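Local coordinates for sucrose 6(F)-phosphate phosphorylase (Thermoanaerobacterium thermosaccharolyticum DSM 571, PDB 6S9V), which belongs to the alpha-amylase family of carbohydrate-active enzymes and has a catalytic domain built as a TIM barrel, at residues L97-F109 with T170-V184. Residues are numbered along the deposited sequence; the frame is centred on the assembly and turned at random.
Sequences LMVNHVSRRSIYF and TFGKTDPSEQIDLDV. With SO4 (sulfate ion), chain I.
H101 sits where strands 101-103 and 179-181 pair; F171 and Q179 approach its imidazole from the same side. CB meets I180 O at 3.2 Å. CG lies between the backbone N and carbonyl carbon (chi1 49°), which sets CG and CD2 beside Q179 CB, with the Q179 amide carbon over one ring face. ND1 accepts an N-H from N100 ND2 at 3.1 Å, in the ring plane, fixing its rotation. CE1 touches F171 CD2 at 3.7 Å, the ring planes 69° apart. NE2 makes a weak hydrogen bond to bound BTB, while Q179 NE2 is held by D63.

V102 and I180 form an antiparallel hydrogen-bonded pair, with I180 N to V102 O at 2.8 Å. On the V102 face, I180 CG1 stands 3.7 Å from the F109 ring centroid, almost on its normal. R105 makes a side-on, nearly coplanar salt bridge to E178, NE to OE1 at 3.3 Å and NH2 to OE2 at 3.0 Å. E178 OE1 also bonds S61.

This sheet follows the third barrel strand, at the place of domain B in the alpha-amylase family. V167 of strand 164-168 and F156 of strand 153-157 pack on I180, and L182 rests on V189 of helix 187-202.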
loop_
_atom_site.group_PDB
_atom_site.type_symbol
_atom_site.label_atom_id
_atom_site.label_comp_id
_atom_site.label_asym_id
_atom_site.label_seq_id
_atom_site.Cartn_x
_atom_site.Cartn_y
_atom_site.Cartn_z
ATOM N N LEU A 97 -2.173 10.584 1.704
ATOM C CA LEU A 97 -2.598 11.546 2.711
ATOM C C LEU A 97 -2.451 10.874 4.070
ATOM O O LEU A 97 -3.058 9.826 4.318
ATOM C CB LEU A 97 -4.041 11.994 2.473
ATOM C CG LEU A 97 -4.629 12.948 3.511
ATOM C CD1 LEU A 97 -3.772 14.215 3.594
ATOM C CD2 LEU A 97 -6.071 13.283 3.167
ATOM N N MET A 98 -1.614 11.446 4.930
ATOM C CA MET A 98 -1.393 10.879 6.263
ATOM C C MET A 98 -2.495 11.404 7.179
ATOM O O MET A 98 -2.318 12.330 7.978
ATOM C CB MET A 98 0.002 11.218 6.766
ATOM C CG MET A 98 1.076 10.189 6.337
ATOM S SD MET A 98 1.217 9.829 4.555
ATOM C CE MET A 98 1.939 11.358 3.941
ATOM N N VAL A 99 -3.672 10.783 7.062
ATOM C CA VAL A 99 -4.814 11.257 7.827
ATOM C C VAL A 99 -4.604 11.079 9.325
ATOM O O VAL A 99 -5.298 11.724 10.118
ATOM C CB VAL A 99 -6.129 10.556 7.413
ATOM C CG1 VAL A 99 -6.558 10.983 6.021
ATOM C CG2 VAL A 99 -5.990 9.043 7.503
ATOM N N ASN A 100 -3.673 10.215 9.742
ATOM C CA ASN A 100 -3.531 9.909 11.160
ATOM C C ASN A 100 -2.532 10.800 11.882
ATOM O O ASN A 100 -2.670 10.995 13.094
ATOM C CB ASN A 100 -3.118 8.439 11.358
ATOM C CG ASN A 100 -3.079 8.031 12.828
ATOM O OD1 ASN A 100 -4.112 7.967 13.495
ATOM N ND2 ASN A 100 -1.883 7.736 13.333
ATOM N N HIS A 101 -1.531 11.346 11.190
ATOM C CA HIS A 101 -0.450 12.022 11.901
ATOM C C HIS A 101 0.291 12.989 10.991
ATOM O O HIS A 101 0.232 12.896 9.760
ATOM C CB HIS A 101 0.532 11.009 12.505
ATOM C CG HIS A 101 0.990 9.962 11.536
ATOM N ND1 HIS A 101 0.505 8.670 11.552
ATOM C CD2 HIS A 101 1.889 10.014 10.523
ATOM C CE1 HIS A 101 1.083 7.974 10.587
ATOM N NE2 HIS A 101 1.928 8.768 9.950
ATOM N N VAL A 102 1.002 13.921 11.634
ATOM C CA VAL A 102 1.801 14.948 10.970
ATOM C C VAL A 102 3.128 15.068 11.715
ATOM O O VAL A 102 3.245 14.706 12.887
ATOM C CB VAL A 102 1.048 16.303 10.938
ATOM C CG1 VAL A 102 0.946 16.892 12.344
ATOM C CG2 VAL A 102 1.700 17.279 9.974
ATOM N N SER A 103 4.144 15.576 11.018
ATOM C CA SER A 103 5.455 15.740 11.641
ATOM C C SER A 103 5.383 16.665 12.853
ATOM O O SER A 103 4.692 17.689 12.835
ATOM C CB SER A 103 6.447 16.314 10.635
ATOM O OG SER A 103 7.697 16.566 11.256
ATOM N N ARG A 104 6.132 16.323 13.904
ATOM C CA ARG A 104 6.307 17.254 15.007
ATOM C C ARG A 104 7.021 18.521 14.554
ATOM O O ARG A 104 7.000 19.527 15.269
ATOM C CB ARG A 104 7.104 16.609 16.143
ATOM C CG ARG A 104 8.530 16.244 15.736
ATOM C CD ARG A 104 9.374 15.839 16.934
ATOM N NE ARG A 104 9.602 16.950 17.846
ATOM C CZ ARG A 104 10.380 16.893 18.924
ATOM N NH1 ARG A 104 11.022 15.774 19.236
ATOM N NH2 ARG A 104 10.516 17.960 19.691
ATOM N N ARG A 105 7.685 18.483 13.398
ATOM C CA ARG A 105 8.390 19.657 12.910
ATOM C C ARG A 105 7.516 20.528 12.017
ATOM O O ARG A 105 8.011 21.518 11.469
ATOM C CB ARG A 105 9.663 19.254 12.156
ATOM C CG ARG A 105 10.504 18.193 12.839
ATOM C CD ARG A 105 11.104 18.633 14.180
ATOM N NE ARG A 105 11.731 17.486 14.844
ATOM C CZ ARG A 105 12.401 17.532 15.995
ATOM N NH1 ARG A 105 12.548 18.673 16.653
ATOM N NH2 ARG A 105 12.929 16.417 16.492
ATOM N N SER A 106 6.244 20.182 11.846
ATOM C CA SER A 106 5.329 21.070 11.146
ATOM C C SER A 106 5.116 22.352 11.952
ATOM O O SER A 106 5.271 22.383 13.176
ATOM C CB SER A 106 3.992 20.374 10.908
ATOM O OG SER A 106 3.370 20.043 12.138
ATOM N N ILE A 107 4.743 23.425 11.245
ATOM C CA ILE A 107 4.487 24.691 11.918
ATOM C C ILE A 107 3.393 24.506 12.965
ATOM O O ILE A 107 3.444 25.088 14.053
ATOM C CB ILE A 107 4.119 25.786 10.899
ATOM C CG1 ILE A 107 4.030 27.150 11.592
ATOM C CG2 ILE A 107 2.805 25.440 10.184
ATOM C CD1 ILE A 107 3.781 28.317 10.646
ATOM N N TYR A 108 2.413 23.649 12.667
ATOM C CA TYR A 108 1.284 23.469 13.575
ATOM C C TYR A 108 1.759 22.962 14.929
ATOM O O TYR A 108 1.407 23.515 15.975
ATOM C CB TYR A 108 0.289 22.484 12.962
ATOM C CG TYR A 108 -0.035 22.793 11.518
ATOM C CD1 TYR A 108 -0.770 23.911 11.173
ATOM C CD2 TYR A 108 0.446 21.983 10.500
ATOM C CE1 TYR A 108 -1.045 24.201 9.848
ATOM C CE2 TYR A 108 0.180 22.267 9.175
ATOM C CZ TYR A 108 -0.566 23.378 8.858
ATOM O OH TYR A 108 -0.831 23.663 7.538
ATOM N N PHE A 109 2.592 21.921 14.926
ATOM C CA PHE A 109 3.041 21.366 16.194
ATOM C C PHE A 109 4.151 22.185 16.838
ATOM O O PHE A 109 4.206 22.274 18.071
ATOM C CB PHE A 109 3.513 19.927 16.024
ATOM C CG PHE A 109 3.645 19.204 17.327
ATOM C CD1 PHE A 109 2.516 18.805 18.025
ATOM C CD2 PHE A 109 4.886 18.960 17.880
ATOM C CE1 PHE A 109 2.627 18.166 19.239
ATOM C CE2 PHE A 109 5.001 18.312 19.086
ATOM C CZ PHE A 109 3.873 17.912 19.766
ATOM N N THR A 170 0.739 7.367 17.831
ATOM C CA THR A 170 0.547 5.943 17.572
ATOM C C THR A 170 1.830 5.290 17.078
ATOM O O THR A 170 2.139 4.156 17.455
ATOM C CB THR A 170 -0.569 5.747 16.541
ATOM O OG1 THR A 170 -1.818 6.171 17.092
ATOM C CG2 THR A 170 -0.671 4.290 16.113
ATOM N N PHE A 171 2.571 5.980 16.215
ATOM C CA PHE A 171 3.769 5.456 15.584
ATOM C C PHE A 171 4.985 6.283 15.982
ATOM O O PHE A 171 4.871 7.434 16.405
ATOM C CB PHE A 171 3.644 5.471 14.056
ATOM C CG PHE A 171 2.465 4.720 13.539
ATOM C CD1 PHE A 171 2.510 3.347 13.434
ATOM C CD2 PHE A 171 1.305 5.388 13.158
ATOM C CE1 PHE A 171 1.435 2.642 12.941
ATOM C CE2 PHE A 171 0.219 4.685 12.677
ATOM C CZ PHE A 171 0.280 3.309 12.579
ATOM N N GLY A 172 6.157 5.693 15.804
ATOM C CA GLY A 172 7.392 6.423 16.002
ATOM C C GLY A 172 8.471 5.548 16.585
ATOM O O GLY A 172 8.319 5.006 17.680
ATOM N N LYS A 173 9.568 5.404 15.847
ATOM C CA LYS A 173 10.694 4.604 16.305
ATOM C C LYS A 173 11.574 5.356 17.289
ATOM O O LYS A 173 12.339 4.720 18.024
ATOM C CB LYS A 173 11.520 4.153 15.101
ATOM C CG LYS A 173 10.759 3.253 14.139
ATOM C CD LYS A 173 11.641 2.811 12.981
ATOM C CE LYS A 173 11.061 1.605 12.250
ATOM N NZ LYS A 173 9.690 1.849 11.732
ATOM N N THR A 174 11.487 6.683 17.319
ATOM C CA THR A 174 12.172 7.484 18.320
ATOM C C THR A 174 11.194 7.853 19.429
ATOM O O THR A 174 9.975 7.820 19.249
ATOM C CB THR A 174 12.765 8.766 17.718
ATOM O OG1 THR A 174 11.716 9.637 17.269
ATOM C CG2 THR A 174 13.668 8.435 16.543
ATOM N N ASP A 175 11.751 8.205 20.584
ATOM C CA ASP A 175 10.976 8.748 21.693
ATOM C C ASP A 175 11.639 10.053 22.115
ATOM O O ASP A 175 12.823 10.044 22.505
ATOM C CB ASP A 175 10.903 7.767 22.864
ATOM C CG ASP A 175 9.835 8.152 23.871
ATOM O OD1 ASP A 175 8.699 8.465 23.445
ATOM O OD2 ASP A 175 10.128 8.142 25.086
ATOM N N PRO A 176 10.949 11.197 22.037
ATOM C CA PRO A 176 9.579 11.367 21.539
ATOM C C PRO A 176 9.474 11.052 20.055
ATOM O O PRO A 176 10.473 11.120 19.343
ATOM C CB PRO A 176 9.288 12.841 21.812
ATOM C CG PRO A 176 10.626 13.486 21.827
ATOM C CD PRO A 176 11.552 12.482 22.428
ATOM N N SER A 177 8.265 10.720 19.604
ATOM C CA SER A 177 8.048 10.382 18.209
ATOM C C SER A 177 8.067 11.627 17.334
ATOM O O SER A 177 7.743 12.732 17.774
ATOM C CB SER A 177 6.708 9.671 18.032
ATOM O OG SER A 177 6.431 9.491 16.658
ATOM N N GLU A 178 8.454 11.424 16.073
ATOM C CA GLU A 178 8.348 12.449 15.044
ATOM C C GLU A 178 6.939 12.592 14.506
ATOM O O GLU A 178 6.656 13.573 13.809
ATOM C CB GLU A 178 9.278 12.121 13.877
ATOM C CG GLU A 178 10.758 12.194 14.215
ATOM C CD GLU A 178 11.251 13.605 14.461
ATOM O OE1 GLU A 178 10.694 14.553 13.858
ATOM O OE2 GLU A 178 12.228 13.760 15.232
ATOM N N GLN A 179 6.067 11.630 14.794
ATOM C CA GLN A 179 4.747 11.534 14.182
ATOM C C GLN A 179 3.690 11.824 15.240
ATOM O O GLN A 179 3.443 10.995 16.126
ATOM C CB GLN A 179 4.554 10.153 13.556
ATOM C CG GLN A 179 5.461 9.890 12.342
ATOM C CD GLN A 179 5.628 8.404 12.044
ATOM O OE1 GLN A 179 6.107 7.644 12.882
ATOM N NE2 GLN A 179 5.256 7.994 10.838
ATOM N N ILE A 180 3.076 13.001 15.153
ATOM C CA ILE A 180 2.065 13.435 16.111
ATOM C C ILE A 180 0.687 13.148 15.531
ATOM O O ILE A 180 0.372 13.589 14.419
ATOM C CB ILE A 180 2.202 14.932 16.437
ATOM C CG1 ILE A 180 3.644 15.297 16.809
ATOM C CG2 ILE A 180 1.229 15.302 17.559
ATOM C CD1 ILE A 180 4.239 14.449 17.912
ATOM N N ASP A 181 -0.147 12.442 16.288
ATOM C CA ASP A 181 -1.472 12.096 15.792
ATOM C C ASP A 181 -2.340 13.344 15.669
ATOM O O ASP A 181 -2.298 14.240 16.516
ATOM C CB ASP A 181 -2.158 11.080 16.710
ATOM C CG ASP A 181 -1.668 9.661 16.493
ATOM O OD1 ASP A 181 -0.455 9.475 16.290
ATOM O OD2 ASP A 181 -2.497 8.723 16.562
ATOM N N LEU A 182 -3.117 13.396 14.587
ATOM C CA LEU A 182 -4.094 14.449 14.361
ATOM C C LEU A 182 -5.431 14.071 14.983
ATOM O O LEU A 182 -5.819 12.899 14.985
ATOM C CB LEU A 182 -4.283 14.695 12.864
ATOM C CG LEU A 182 -3.064 15.203 12.090
ATOM C CD1 LEU A 182 -3.305 15.107 10.590
ATOM C CD2 LEU A 182 -2.760 16.627 12.498
ATOM N N ASP A 183 -6.132 15.067 15.516
ATOM C CA ASP A 183 -7.482 14.868 16.041
ATOM C C ASP A 183 -8.460 15.113 14.897
ATOM O O ASP A 183 -8.746 16.261 14.550
ATOM C CB ASP A 183 -7.747 15.801 17.213
ATOM C CG ASP A 183 -9.124 15.600 17.821
ATOM O OD1 ASP A 183 -9.902 14.782 17.294
ATOM O OD2 ASP A 183 -9.425 16.268 18.825
ATOM N N VAL A 184 -8.968 14.034 14.293
ATOM C CA VAL A 184 -9.855 14.189 13.145
ATOM C C VAL A 184 -11.235 14.708 13.530
ATOM O O VAL A 184 -12.031 15.033 12.642
ATOM C CB VAL A 184 -9.993 12.868 12.356
ATOM C CG1 VAL A 184 -8.633 12.407 11.863
ATOM C CG2 VAL A 184 -10.668 11.786 13.187
HETATM S S SO4 I . 8.816 1.911 8.344
HETATM O O1 SO4 I . 8.199 2.343 9.592
HETATM O O2 SO4 I . 7.827 1.193 7.546
HETATM O O3 SO4 I . 9.949 1.037 8.640
HETATM O O4 SO4 I . 9.297 3.068 7.592
HETATM O O HOH W 1 -5.555 10.361 14.386
HETATM O O HOH W 2 11.464 13.278 17.851
#